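PDB 3I4G: SusD-like carbohydrate binding protein BF1063 from Bacteroides fragilis NCTC 9343, which probably binds carbohydrate at the outer membrane of the bacterium, as a member of the SusD family of glycan-capturing proteins. Local coordinates for residues 175-178 with 179-183; 199-202 with 203-206; 264-267 with 268-272; 360-363 with 364-367. One frame throughout, in Å; residues are numbered along the deposited sequence.

Contact 1. Residues 175-178 with 179-183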
# COMPACT_ATOMS: atom_id res chain seq x y z
N THR A 175 17.66 0.66 -12.40
CA THR A 175 17.96 0.32 -13.79
C THR A 175 19.01 -0.82 -13.87
O THR A 175 18.85 -1.79 -14.60
CB THR A 175 18.46 1.54 -14.55
OG1 THR A 175 17.44 2.54 -14.56
CG2 THR A 175 18.84 1.20 -16.00
N ALA A 176 20.06 -0.67 -13.07
CA ALA A 176 21.12 -1.68 -13.00
C ALA A 176 20.62 -3.00 -12.43
O ALA A 176 20.97 -4.08 -12.90
CB ALA A 176 22.28 -1.15 -12.18
N ALA A 177 19.79 -2.93 -11.41
CA ALA A 177 19.20 -4.14 -10.85
C ALA A 177 18.32 -4.83 -11.88
O ALA A 177 18.44 -6.05 -12.09
CB ALA A 177 18.41 -3.83 -9.58
N ALA A 178 17.41 -4.10 -12.53
CA ALA A 178 16.56 -4.71 -13.53
C ALA A 178 17.35 -5.48 -14.58
O ALA A 178 16.94 -6.57 -14.96
CB ALA A 178 15.68 -3.66 -14.21
N ALA A 179 18.45 -4.90 -15.06
CA ALA A 179 19.24 -5.52 -16.11
C ALA A 179 19.69 -6.92 -15.75
O ALA A 179 19.81 -7.75 -16.63
CB ALA A 179 20.45 -4.67 -16.43
N ASP A 180 19.96 -7.16 -14.46
CA ASP A 180 20.53 -8.45 -14.01
C ASP A 180 19.60 -9.32 -13.19
O ASP A 180 20.03 -10.31 -12.63
CB ASP A 180 21.83 -8.19 -13.22
CG ASP A 180 23.00 -7.77 -14.10
OD1 ASP A 180 22.99 -8.03 -15.33
OD2 ASP A 180 23.98 -7.22 -13.53
N LEU A 181 18.32 -8.97 -13.17
CA LEU A 181 17.33 -9.81 -12.52
C LEU A 181 16.61 -10.63 -13.59
O LEU A 181 16.38 -10.11 -14.70
CB LEU A 181 16.31 -8.98 -11.76
CG LEU A 181 16.84 -8.27 -10.50
CD1 LEU A 181 15.82 -7.27 -9.96
CD2 LEU A 181 17.24 -9.28 -9.42
N PRO A 182 16.22 -11.86 -13.27
CA PRO A 182 15.44 -12.62 -14.25
C PRO A 182 14.10 -12.00 -14.52
O PRO A 182 13.47 -11.43 -13.63
CB PRO A 182 15.28 -14.01 -13.63
CG PRO A 182 15.94 -13.96 -12.27
CD PRO A 182 16.43 -12.58 -11.99
N ARG A 183 13.63 -12.16 -15.75
CA ARG A 183 12.28 -11.74 -16.10
C ARG A 183 11.30 -12.59 -15.34
O ARG A 183 11.56 -13.73 -14.98
CB ARG A 183 12.07 -11.83 -17.62
CG ARG A 183 12.04 -13.23 -18.15
CD ARG A 183 12.11 -13.21 -19.65
NE ARG A 183 10.93 -12.56 -20.23
CZ ARG A 183 10.90 -11.98 -21.43
NH1 ARG A 183 11.99 -11.91 -22.19
NH2 ARG A 183 9.77 -11.48 -21.87
O HOH W 1 23.52 -4.43 -13.59

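Contact 2. Residues 199-202 with 203-206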
# COMPACT_ATOMS: atom_id res chain seq x y z
N ALA A 199 9.81 -6.15 -11.35
CA ALA A 199 9.69 -5.50 -10.03
C ALA A 199 10.61 -4.29 -9.96
O ALA A 199 10.20 -3.20 -9.52
CB ALA A 199 10.00 -6.50 -8.89
N ALA A 200 11.85 -4.45 -10.41
CA ALA A 200 12.77 -3.32 -10.43
C ALA A 200 12.30 -2.22 -11.39
O ALA A 200 12.41 -1.04 -11.08
CB ALA A 200 14.22 -3.80 -10.75
N LEU A 201 11.78 -2.60 -12.57
CA LEU A 201 11.26 -1.60 -13.49
C LEU A 201 10.03 -0.86 -12.92
O LEU A 201 9.84 0.33 -13.23
CB LEU A 201 10.89 -2.22 -14.87
CG LEU A 201 12.02 -2.77 -15.69
CD1 LEU A 201 11.50 -3.61 -16.86
CD2 LEU A 201 12.85 -1.60 -16.18
N ALA A 202 9.19 -1.52 -12.12
CA ALA A 202 8.03 -0.87 -11.55
C ALA A 202 8.46 0.15 -10.52
O ALA A 202 7.92 1.25 -10.47
CB ALA A 202 7.09 -1.89 -10.94
N PHE A 203 9.45 -0.19 -9.69
CA PHE A 203 9.99 0.80 -8.77
C PHE A 203 10.73 1.92 -9.49
O PHE A 203 10.67 3.06 -9.05
CB PHE A 203 10.86 0.15 -7.69
CG PHE A 203 10.06 -0.38 -6.55
CD1 PHE A 203 9.78 0.46 -5.48
CD2 PHE A 203 9.56 -1.67 -6.53
CE1 PHE A 203 9.01 0.02 -4.41
CE2 PHE A 203 8.81 -2.11 -5.43
CZ PHE A 203 8.51 -1.24 -4.40
N LEU A 204 11.39 1.61 -10.59
CA LEU A 204 11.96 2.66 -11.43
C LEU A 204 10.87 3.61 -11.88
O LEU A 204 11.03 4.83 -11.81
CB LEU A 204 12.64 2.05 -12.66
CG LEU A 204 13.19 2.99 -13.71
CD1 LEU A 204 14.24 3.93 -13.08
CD2 LEU A 204 13.81 2.20 -14.85
N GLY A 205 9.77 3.08 -12.41
CA GLY A 205 8.66 3.92 -12.81
C GLY A 205 8.11 4.77 -11.69
O GLY A 205 7.85 5.96 -11.89
N ARG A 206 7.92 4.20 -10.50
CA ARG A 206 7.44 4.99 -9.38
C ARG A 206 8.46 6.09 -9.01
O ARG A 206 8.06 7.22 -8.66
CB ARG A 206 7.18 4.14 -8.13
CG ARG A 206 5.98 3.21 -8.15
CD ARG A 206 5.84 2.59 -6.78
NE ARG A 206 4.62 1.82 -6.60
CZ ARG A 206 4.30 1.30 -5.44
NH1 ARG A 206 5.14 1.41 -4.41
NH2 ARG A 206 3.17 0.65 -5.30

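Contact 3. Residues 264-267 with 268-272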
# COMPACT_ATOMS: atom_id res chain seq x y z
N THR A 264 1.32 -14.31 8.97
CA THR A 264 0.82 -12.94 9.14
C THR A 264 -0.19 -12.84 10.29
O THR A 264 -0.97 -13.75 10.53
CB THR A 264 0.18 -12.36 7.86
OG1 THR A 264 -0.32 -11.06 8.19
CG2 THR A 264 -0.98 -13.24 7.28
N GLY A 265 -0.08 -11.77 11.06
CA GLY A 265 -1.06 -11.46 12.08
C GLY A 265 -2.17 -10.54 11.59
O GLY A 265 -2.99 -10.09 12.41
N LEU A 266 -2.22 -10.26 10.29
CA LEU A 266 -3.23 -9.36 9.76
C LEU A 266 -4.64 -9.83 10.13
O LEU A 266 -5.48 -9.01 10.49
CB LEU A 266 -3.10 -9.18 8.23
CG LEU A 266 -4.13 -8.26 7.59
CD1 LEU A 266 -4.08 -6.81 8.16
CD2 LEU A 266 -3.92 -8.28 6.07
N PRO A 267 -4.96 -11.15 10.05
CA PRO A 267 -6.32 -11.54 10.46
C PRO A 267 -6.67 -11.19 11.91
O PRO A 267 -7.75 -10.67 12.19
CB PRO A 267 -6.32 -13.05 10.22
CG PRO A 267 -5.26 -13.25 9.16
CD PRO A 267 -4.18 -12.30 9.57
N GLN A 268 -5.76 -11.47 12.85
CA GLN A 268 -6.03 -11.10 14.23
C GLN A 268 -6.33 -9.62 14.32
O GLN A 268 -7.20 -9.17 15.10
CB GLN A 268 -4.81 -11.45 15.08
CG GLN A 268 -4.93 -10.97 16.54
CD GLN A 268 -5.97 -11.72 17.31
OE1 GLN A 268 -5.66 -12.76 17.92
NE2 GLN A 268 -7.22 -11.27 17.26
N HIS A 269 -5.57 -8.82 13.60
CA HIS A 269 -5.72 -7.40 13.69
C HIS A 269 -6.90 -6.82 12.97
O HIS A 269 -7.49 -5.86 13.47
CB HIS A 269 -4.46 -6.65 13.19
CG HIS A 269 -3.75 -5.92 14.28
ND1 HIS A 269 -2.37 -5.90 14.41
CD2 HIS A 269 -4.23 -5.16 15.29
CE1 HIS A 269 -2.05 -5.19 15.48
NE2 HIS A 269 -3.16 -4.73 16.03
N ALA A 270 -7.25 -7.39 11.82
CA ALA A 270 -8.21 -6.72 10.92
C ALA A 270 -9.52 -7.44 10.65
O ALA A 270 -10.38 -6.87 9.98
CB ALA A 270 -7.54 -6.38 9.59
N LEU A 271 -9.67 -8.69 11.10
CA LEU A 271 -10.98 -9.31 11.11
C LEU A 271 -11.83 -8.63 12.18
O LEU A 271 -11.32 -7.95 13.09
CB LEU A 271 -10.89 -10.82 11.41
CG LEU A 271 -10.22 -11.63 10.32
CD1 LEU A 271 -10.07 -13.12 10.72
CD2 LEU A 271 -10.95 -11.55 8.94
N SER A 272 -13.15 -8.82 12.11
CA SER A 272 -14.04 -8.28 13.13
C SER A 272 -14.23 -9.30 14.25
O SER A 272 -13.80 -10.47 14.14
CB SER A 272 -15.38 -7.84 12.51
OG SER A 272 -16.21 -8.95 12.25

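Contact 4. Residues 360-363 with 364-367. With EDO (1,2-ethanediol), chain C.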
# COMPACT_ATOMS: atom_id res chain seq x y z
N PHE A 360 -17.51 0.26 8.52
CA PHE A 360 -16.96 -0.54 7.42
C PHE A 360 -15.83 -1.39 7.97
O PHE A 360 -15.20 -1.08 9.00
CB PHE A 360 -16.42 0.34 6.30
CG PHE A 360 -17.47 1.17 5.60
CD1 PHE A 360 -18.37 0.57 4.75
CD2 PHE A 360 -17.55 2.55 5.79
CE1 PHE A 360 -19.32 1.32 4.07
CE2 PHE A 360 -18.50 3.30 5.11
CZ PHE A 360 -19.39 2.69 4.29
N MSE A 361 -15.54 -2.44 7.21
CA MSE A 361 -14.41 -3.31 7.44
C MSE A 361 -13.76 -3.64 6.11
O MSE A 361 -14.37 -3.47 5.05
CB MSE A 361 -14.85 -4.57 8.14
CG MSE A 361 -15.38 -4.37 9.55
SE MSE A 361 -13.90 -3.83 10.79
CE MSE A 361 -13.11 -5.42 10.96
N MSE A 362 -12.52 -4.13 6.16
CA MSE A 362 -11.81 -4.54 4.95
C MSE A 362 -12.06 -6.01 4.64
O MSE A 362 -11.80 -6.88 5.45
CB MSE A 362 -10.29 -4.31 5.09
CG MSE A 362 -9.49 -4.74 3.86
SE MSE A 362 -7.61 -4.26 4.05
CE MSE A 362 -7.18 -5.59 5.27
N ARG A 363 -12.55 -6.28 3.44
CA ARG A 363 -12.73 -7.65 2.92
C ARG A 363 -11.47 -8.13 2.20
O ARG A 363 -11.15 -9.33 2.22
CB ARG A 363 -13.93 -7.71 1.95
CG ARG A 363 -14.36 -9.12 1.63
CD ARG A 363 -15.42 -9.22 0.57
NE ARG A 363 -16.74 -8.73 0.96
CZ ARG A 363 -17.68 -9.46 1.56
NH1 ARG A 363 -17.42 -10.69 1.98
NH2 ARG A 363 -18.86 -8.93 1.81
N LYS A 364 -10.77 -7.23 1.53
CA LYS A 364 -9.55 -7.56 0.78
C LYS A 364 -8.56 -8.27 1.69
O LYS A 364 -8.45 -7.92 2.86
CB LYS A 364 -8.94 -6.31 0.18
CG LYS A 364 -7.79 -6.55 -0.78
CD LYS A 364 -7.36 -5.29 -1.53
CE LYS A 364 -8.31 -4.95 -2.71
NZ LYS A 364 -7.92 -3.71 -3.46
N TYR A 365 -7.86 -9.27 1.11
CA TYR A 365 -6.79 -10.08 1.71
C TYR A 365 -7.28 -11.28 2.53
O TYR A 365 -6.45 -12.06 2.99
CB TYR A 365 -5.85 -9.22 2.57
CG TYR A 365 -5.15 -8.10 1.87
CD1 TYR A 365 -4.13 -8.34 0.95
CD2 TYR A 365 -5.48 -6.78 2.13
CE1 TYR A 365 -3.49 -7.30 0.30
CE2 TYR A 365 -4.86 -5.74 1.46
CZ TYR A 365 -3.85 -6.00 0.57
OH TYR A 365 -3.21 -4.97 -0.03
N PHE A 366 -8.59 -11.45 2.66
CA PHE A 366 -9.16 -12.55 3.46
C PHE A 366 -9.85 -13.58 2.60
O PHE A 366 -10.90 -13.32 2.04
CB PHE A 366 -10.09 -11.99 4.56
CG PHE A 366 -9.39 -11.00 5.47
CD1 PHE A 366 -8.26 -11.37 6.20
CD2 PHE A 366 -9.81 -9.72 5.59
CE1 PHE A 366 -7.59 -10.46 6.98
CE2 PHE A 366 -9.13 -8.81 6.39
CZ PHE A 366 -8.04 -9.18 7.09
N GLU A 367 -9.21 -14.75 2.48
CA GLU A 367 -9.72 -15.87 1.70
C GLU A 367 -10.79 -16.55 2.52
O GLU A 367 -10.51 -17.53 3.23
CB GLU A 367 -8.54 -16.78 1.34
CG GLU A 367 -8.88 -17.97 0.45
CD GLU A 367 -7.65 -18.81 0.09
OE1 GLU A 367 -6.54 -18.30 -0.09
OE2 GLU A 367 -7.81 -20.04 -0.03
C1 EDO C . -5.48 -14.90 5.88
O1 EDO C . -4.28 -14.10 5.78
C2 EDO C . -5.89 -15.17 4.44
O2 EDO C . -7.28 -15.43 4.42

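Contact 1. Residues 175-178 with 179-183
Ala-179 N closes a regular helical turn by donating to Thr-175 O over 3.2 Å, and one residue later the backbone changes pattern. Asp-180 N reaches back three residues, to Ala-177 O at 3.0 Å, and arrives well above the carbonyl plane, 56° out of it. Leu-181 N likewise bonds three residues back, to Ala-178 O, a longer bond of 3.3 Å that is straight at its hydrogen but again comes from above the carbonyl plane. Helix 163-180 ends here, and from Leu-181 onward the chain is extended.

Among the side chains, Leu-181 folds back against the last turn. With chi1 at -69°, CG sits beside its own backbone N and lies 3.2 Å from Ala-177 O, while CD1 continues to Ala-177 CB at 4.3 Å. The branch therefore lies against the carbonyl of Ala-177. Asp-180 works through solvent: a water donates to Asp-180 OD2 at 2.8 Å and to Ala-176 O, and so links the carboxylate to a backbone oxygen near the helix end. The amine of Lys-197 also reaches this end, bonding Ala-178 O and, weakly, Leu-181 O; its positive charge would probably suit the negative end of the helix dipole. Ala-178 packs on helix 197-211, Ala-176 and Asp-180 on helix 116-139, and Leu-181 on both. The arrangement is the C-terminal end of an alpha-helix, whose last N-H groups bond to carbonyls three residues back, where one helix of the SusD-like helical region gives way to the link toward the next.

Contact 2. Residues 199-202 with 203-206
Phe-203, Leu-204, Gly-205 and Arg-206 each donate the backbone N-H to the carbonyl four residues earlier, from Ala-199 O to Ala-202 O, in an unbroken run of bonds of 2.9 to 3.1 Å. This is plain alpha-helix, an interior part of helix 197-211 in the helical region of the SusD-like fold, with small residues at 199, 200, 202 and 205.

Its two leucines meet on one flank. Leu-204 has CG trans to its backbone N (chi1 175°), whereas Leu-201 has CG beside its own N; from these different settings the branches cross at an angle and touch through their CD2 methyls, 4.1 Å apart. Leu-201 also packs on Ile-224 and Leu-227 of helix 214-227, and Leu-204 on Ala-220 of the same helix.

Another flank carries the aromatic and the charged side chain. Arg-206 runs extended from CG to NE, its CG passing 3.6 Å from Ala-202 O before the guanidinium leaves the helix for a salt bridge with Glu-389 and a cation-pi contact with Trp-456. Phe-203 meets Phe-134 of helix 116-139 edge-to-face. Within the helix its ring turns an edge, not a face, to the preceding turn: CD2 lies 3.4 Å from Ala-199 O, which is in the plane of the ring and already takes the N-H of Phe-203.

Contact 3. Residues 264-267 with 268-272
Leu-266 and Ala-270 form the first of two apolar pairs, each spanning one turn. Leu-266 sets CG trans to its backbone N (chi1 180°), which carries CD1 along the helix to Ala-270 CB at 3.8 Å. Pro-267 meets Leu-271 through CB and CD1, also at 3.8 Å, and CG of that leucine lies closer still to the backbone, 3.2 Å from Pro-267 O. Leu-266 packs on Tyr-50 and Ile-54 of helix 50-54.

The backbone bonds describe a very short helix, 266-270. His-269 N donates to Gly-265 O, the carbonyl of the N-cap residue, and Ala-270 N to Leu-266 O at 2.7 Å. Leu-271 N then donates to Pro-267 O at 3.0 Å, although its own backbone has already left helical angles; Ala-270 N adds a weak second bond to the same oxygen. Ahead of the helix, Thr-264 OG1 accepts Leu-266 N at 2.9 Å in an ST turn that leads the chain into the first turn. Pro-267, in that first turn, has no N-H to give.

The polar side chains turn away to partners in other parts of the fold. Gln-268 is bent at chi2, and its OE1 accepts a hydrogen bond from Gln-376 NE2. His-269 uses both ring nitrogens: ND1 bonds to Tyr-50 OH, while NE2 bonds a sulfonate oxygen of a buffer molecule, probably from the crystallisation liquor. Trp-278 meets the imidazole edge-to-face, and Tyr-42 also contacts it.

Contact 4. Residues 360-363 with 364-367
Met-362, a selenomethionine here, comes at the Tyr-365 ring from its edge. Its selenium lies 5.0 Å from the ring centroid and 89° off the ring normal, so it sits in the ring plane, facing CD2; this is an edge-on Met-aromatic contact. The side chain runs straight from the backbone through chi1 and chi2 and bends only at chi3 (75°), which brings CE round to both aromatic neighbours: 3.8 Å from Tyr-365 CD2 and 3.9 Å from Phe-366 CE2. The methyl is thus shared between two rings.

Lys-364 meets the tyrosine differently. Its CG lies over one face of the Tyr-365 ring, 3.7 Å above the plane and displaced toward the rim, before NZ goes on to a salt bridge with Glu-451 and hydrogen bonds to Ala-449 O and Tyr-236 OH. Phe-366 turns an edge to the backbone, with CE2 3.4 Å from Met-362 O in the ring plane.

A weak hydrogen bond from Phe-366 N to Arg-363 O, 3.4 Å long, spans the turn that brings these side chains together. Tyr-365, third in that turn, has the positive phi (85°) that a type II turn requires there. Arg-363 itself leaves for a salt bridge with Glu-368. Just beyond the turn, Glu-367 N donates to O2 of a 1,2-ethanediol at 2.8 Å; the same diol, probably from the crystallisation liquor, is also bonded to Asn-379 O. The arrangement is a type II beta turn, here directly following strand 360-362, which pairs antiparallel with strand 323-325.

The four contacts form two touching pairs. Contacts 1 and 2, with centres 11 Å apart, belong to consecutive helices: Ala-178 CB meets Leu-201 CD2 at 4.0 Å, and Leu-181 CD1 meets Ala-200 CB at 3.9 Å. Contacts 3 and 4 have centres 10 Å apart and join where Ala-270 CB packs on Phe-366 CZ at 3.8 Å, with Met-361 CE against the end of the short helix. Contacts 2 and 4 lie on opposite sides of the chain's centre, about 27 Å apart between centres and about 10 Å between nearest atoms. Ethanediol lies near both Pro-267 and contact 4, and a buffer molecule binds at His-269, consistent with a pocket in this region.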